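Local atomic coordinates of uncharacterized egV family protein COG1307 (Ruminococcus gnavus, PDB entry 3JR7), a protein that is of unknown function but belongs to the DegV family and may bind lipids. Residues Q264-L267 with K268-F271. Residues are numbered along the deposited sequence; the frame is centred on the assembly and turned at random.
Sequences QRLL and KERF
The last turn of helix 257-270, the crossover helix of a beta-alpha-beta unit between strands 248-253 and 275-280, brings Arg270 alongside Leu266 and Phe271 beside Leu267. Arg270 turns its guanidinium back on the helix: its NH2 donates to Leu266 O at 2.9 Å, the oxygen lying 18° out of the guanidinium plane. CG lies anti to the carbonyl carbon (chi1 -60°), and from there the extended chain runs past that same oxygen. In a salt-bridge network with Glu269 and Arg265, NH2 also makes a weak bond, 3.4 Å, to Glu269 OE1 in its plane, while NE pairs with Asp235 on helix 226-240. Replacing Arg270 by an alanine is likely to leave Leu266 O with little more than the weak bond from Glu269 N, and to take from Asp235 a charged partner. The other carboxylate oxygen, Glu269 OE2, meets Arg265 NH1 at 3.2 Å in a weak, bent bond, the guanidinium and carboxylate planes 75° apart; a water bridges the same two atoms, and Arg265 NH2 holds Glu262 as well. On the inner side, Leu267 and Phe271 lie side by side, both touching Leu249 and Val237, and Leu267 CD2 packs 3.9 Å from Phe271 CZ. Leu267 O accepts from both Arg270 N (2.9 Å) and Phe271 N (3.1 Å), and sits over one face of the Phe271 ring, 3.8 Å above its plane.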
ATOM      1  N   GLN A 264       7.888 -14.152   7.028  1.00 23.43           N
ATOM      2  CA  GLN A 264       9.020 -14.063   6.157  1.00 23.28           C
ATOM      3  C   GLN A 264       9.690 -15.456   6.060  1.00 24.47           C
ATOM      4  O   GLN A 264      10.069 -15.929   4.949  1.00 23.56           O
ATOM      5  CB  GLN A 264       9.959 -12.968   6.663  1.00 23.36           C
ATOM      6  CG  GLN A 264      11.164 -12.637   5.793  1.00 23.08           C
ATOM      7  CD  GLN A 264      12.019 -11.595   6.421  1.00 26.73           C
ATOM      8  OE1 GLN A 264      12.360 -11.710   7.606  1.00 27.67           O
ATOM      9  NE2 GLN A 264      12.315 -10.510   5.672  1.00 29.33           N
ATOM     10  N   ARG A 265       9.784 -16.124   7.217  1.00 24.73           N
ATOM     11  CA  ARG A 265      10.420 -17.436   7.311  1.00 25.43           C
ATOM     12  C   ARG A 265       9.632 -18.480   6.526  1.00 24.47           C
ATOM     13  O   ARG A 265      10.209 -19.233   5.735  1.00 24.77           O
ATOM     14  CB  ARG A 265      10.554 -17.842   8.802  1.00 26.47           C
ATOM     15  CG  ARG A 265      11.244 -19.186   9.030  1.00 31.07           C
ATOM     16  CD  ARG A 265      11.268 -19.630  10.495  1.00 33.56           C
ATOM     17  NE  ARG A 265       9.959 -20.180  10.860  1.00 36.65           N
ATOM     18  CZ  ARG A 265       9.496 -21.351  10.439  1.00 39.75           C
ATOM     19  NH1 ARG A 265      10.242 -22.130   9.673  1.00 40.74           N
ATOM     20  NH2 ARG A 265       8.281 -21.759  10.802  1.00 41.07           N
ATOM     21  N   LEU A 266       8.307 -18.506   6.700  1.00 23.83           N
ATOM     22  CA  LEU A 266       7.460 -19.423   5.945  1.00 23.48           C
ATOM     23  C   LEU A 266       7.576 -19.207   4.443  1.00 23.30           C
ATOM     24  O   LEU A 266       7.560 -20.145   3.681  1.00 21.61           O
ATOM     25  CB  LEU A 266       5.971 -19.268   6.334  1.00 22.57           C
ATOM     26  CG  LEU A 266       5.586 -19.660   7.769  1.00 24.35           C
ATOM     27  CD1 LEU A 266       4.174 -19.108   8.133  1.00 23.66           C
ATOM     28  CD2 LEU A 266       5.647 -21.161   7.898  1.00 26.82           C
ATOM     29  N   LEU A 267       7.627 -17.959   4.012  1.00 22.88           N
ATOM     30  CA  LEU A 267       7.700 -17.663   2.581  1.00 23.59           C
ATOM     31  C   LEU A 267       9.014 -18.131   2.011  1.00 24.16           C
ATOM     32  O   LEU A 267       9.060 -18.663   0.919  1.00 23.07           O
ATOM     33  CB  LEU A 267       7.501 -16.161   2.323  1.00 21.91           C
ATOM     34  CG  LEU A 267       6.078 -15.711   2.608  1.00 21.20           C
ATOM     35  CD1 LEU A 267       5.999 -14.188   2.820  1.00 22.32           C
ATOM     36  CD2 LEU A 267       5.050 -16.181   1.526  1.00 18.92           C
ATOM     37  N   LYS A 268      10.076 -17.914   2.764  1.00 26.08           N
ATOM     38  CA  LYS A 268      11.410 -18.334   2.344  1.00 27.83           C
ATOM     39  C   LYS A 268      11.561 -19.848   2.201  1.00 27.60           C
ATOM     40  O   LYS A 268      12.364 -20.318   1.416  1.00 26.99           O
ATOM     41  CB  LYS A 268      12.420 -17.837   3.341  1.00 28.79           C
ATOM     42  CG  LYS A 268      13.843 -18.053   2.932  1.00 33.47           C
ATOM     43  CD  LYS A 268      14.780 -17.207   3.808  1.00 38.50           C
ATOM     44  CE  LYS A 268      16.070 -16.872   3.089  1.00 42.75           C
ATOM     45  NZ  LYS A 268      16.996 -18.000   3.065  1.00 43.74           N
ATOM     46  N   GLU A 269      10.782 -20.604   2.954  1.00 27.80           N
ATOM     47  CA  GLU A 269      10.742 -22.029   2.787  1.00 27.88           C
ATOM     48  C   GLU A 269      10.103 -22.447   1.447  1.00 28.12           C
ATOM     49  O   GLU A 269      10.343 -23.575   0.967  1.00 28.10           O
ATOM     50  CB  GLU A 269       9.940 -22.688   3.917  1.00 28.27           C
ATOM     51  CG  GLU A 269      10.465 -22.562   5.315  1.00 29.06           C
ATOM     52  CD  GLU A 269       9.562 -23.265   6.334  1.00 31.45           C
ATOM     53  OE1 GLU A 269       8.307 -23.050   6.371  1.00 29.02           O
ATOM     54  OE2 GLU A 269      10.126 -24.052   7.106  1.00 33.92           O
ATOM     55  N   ARG A 270       9.245 -21.594   0.903  1.00 27.77           N
ATOM     56  CA  ARG A 270       8.447 -21.898  -0.261  1.00 28.11           C
ATOM     57  C   ARG A 270       8.997 -21.378  -1.599  1.00 28.34           C
ATOM     58  O   ARG A 270       8.718 -21.956  -2.595  1.00 27.61           O
ATOM     59  CB  ARG A 270       6.996 -21.451  -0.058  1.00 27.68           C
ATOM     60  CG  ARG A 270       6.329 -22.118   1.106  1.00 29.69           C
ATOM     61  CD  ARG A 270       5.142 -21.418   1.620  1.00 34.77           C
ATOM     62  NE  ARG A 270       4.372 -22.348   2.399  1.00 27.75           N
ATOM     63  CZ  ARG A 270       4.788 -22.890   3.523  1.00 26.92           C
ATOM     64  NH1 ARG A 270       4.038 -23.752   4.123  1.00 29.56           N
ATOM     65  NH2 ARG A 270       5.952 -22.565   4.030  1.00 25.82           N
ATOM     66  N   PHE A 271       9.758 -20.296  -1.594  1.00 28.25           N
ATOM     67  CA  PHE A 271      10.363 -19.755  -2.828  1.00 28.19           C
ATOM     68  C   PHE A 271      11.460 -18.753  -2.512  1.00 28.46           C
ATOM     69  O   PHE A 271      11.491 -18.140  -1.442  1.00 28.34           O
ATOM     70  CB  PHE A 271       9.324 -19.096  -3.755  1.00 27.66           C
ATOM     71  CG  PHE A 271       8.476 -18.019  -3.089  1.00 26.57           C
ATOM     72  CD1 PHE A 271       8.883 -16.679  -3.098  1.00 25.86           C
ATOM     73  CD2 PHE A 271       7.287 -18.351  -2.482  1.00 25.32           C
ATOM     74  CE1 PHE A 271       8.103 -15.674  -2.515  1.00 24.38           C
ATOM     75  CE2 PHE A 271       6.483 -17.374  -1.891  1.00 25.91           C
ATOM     76  CZ  PHE A 271       6.902 -16.035  -1.878  1.00 25.28           C
TER
HETATM   77  O   HOH W   1       9.405 -25.184   9.507  1.00 37.90           O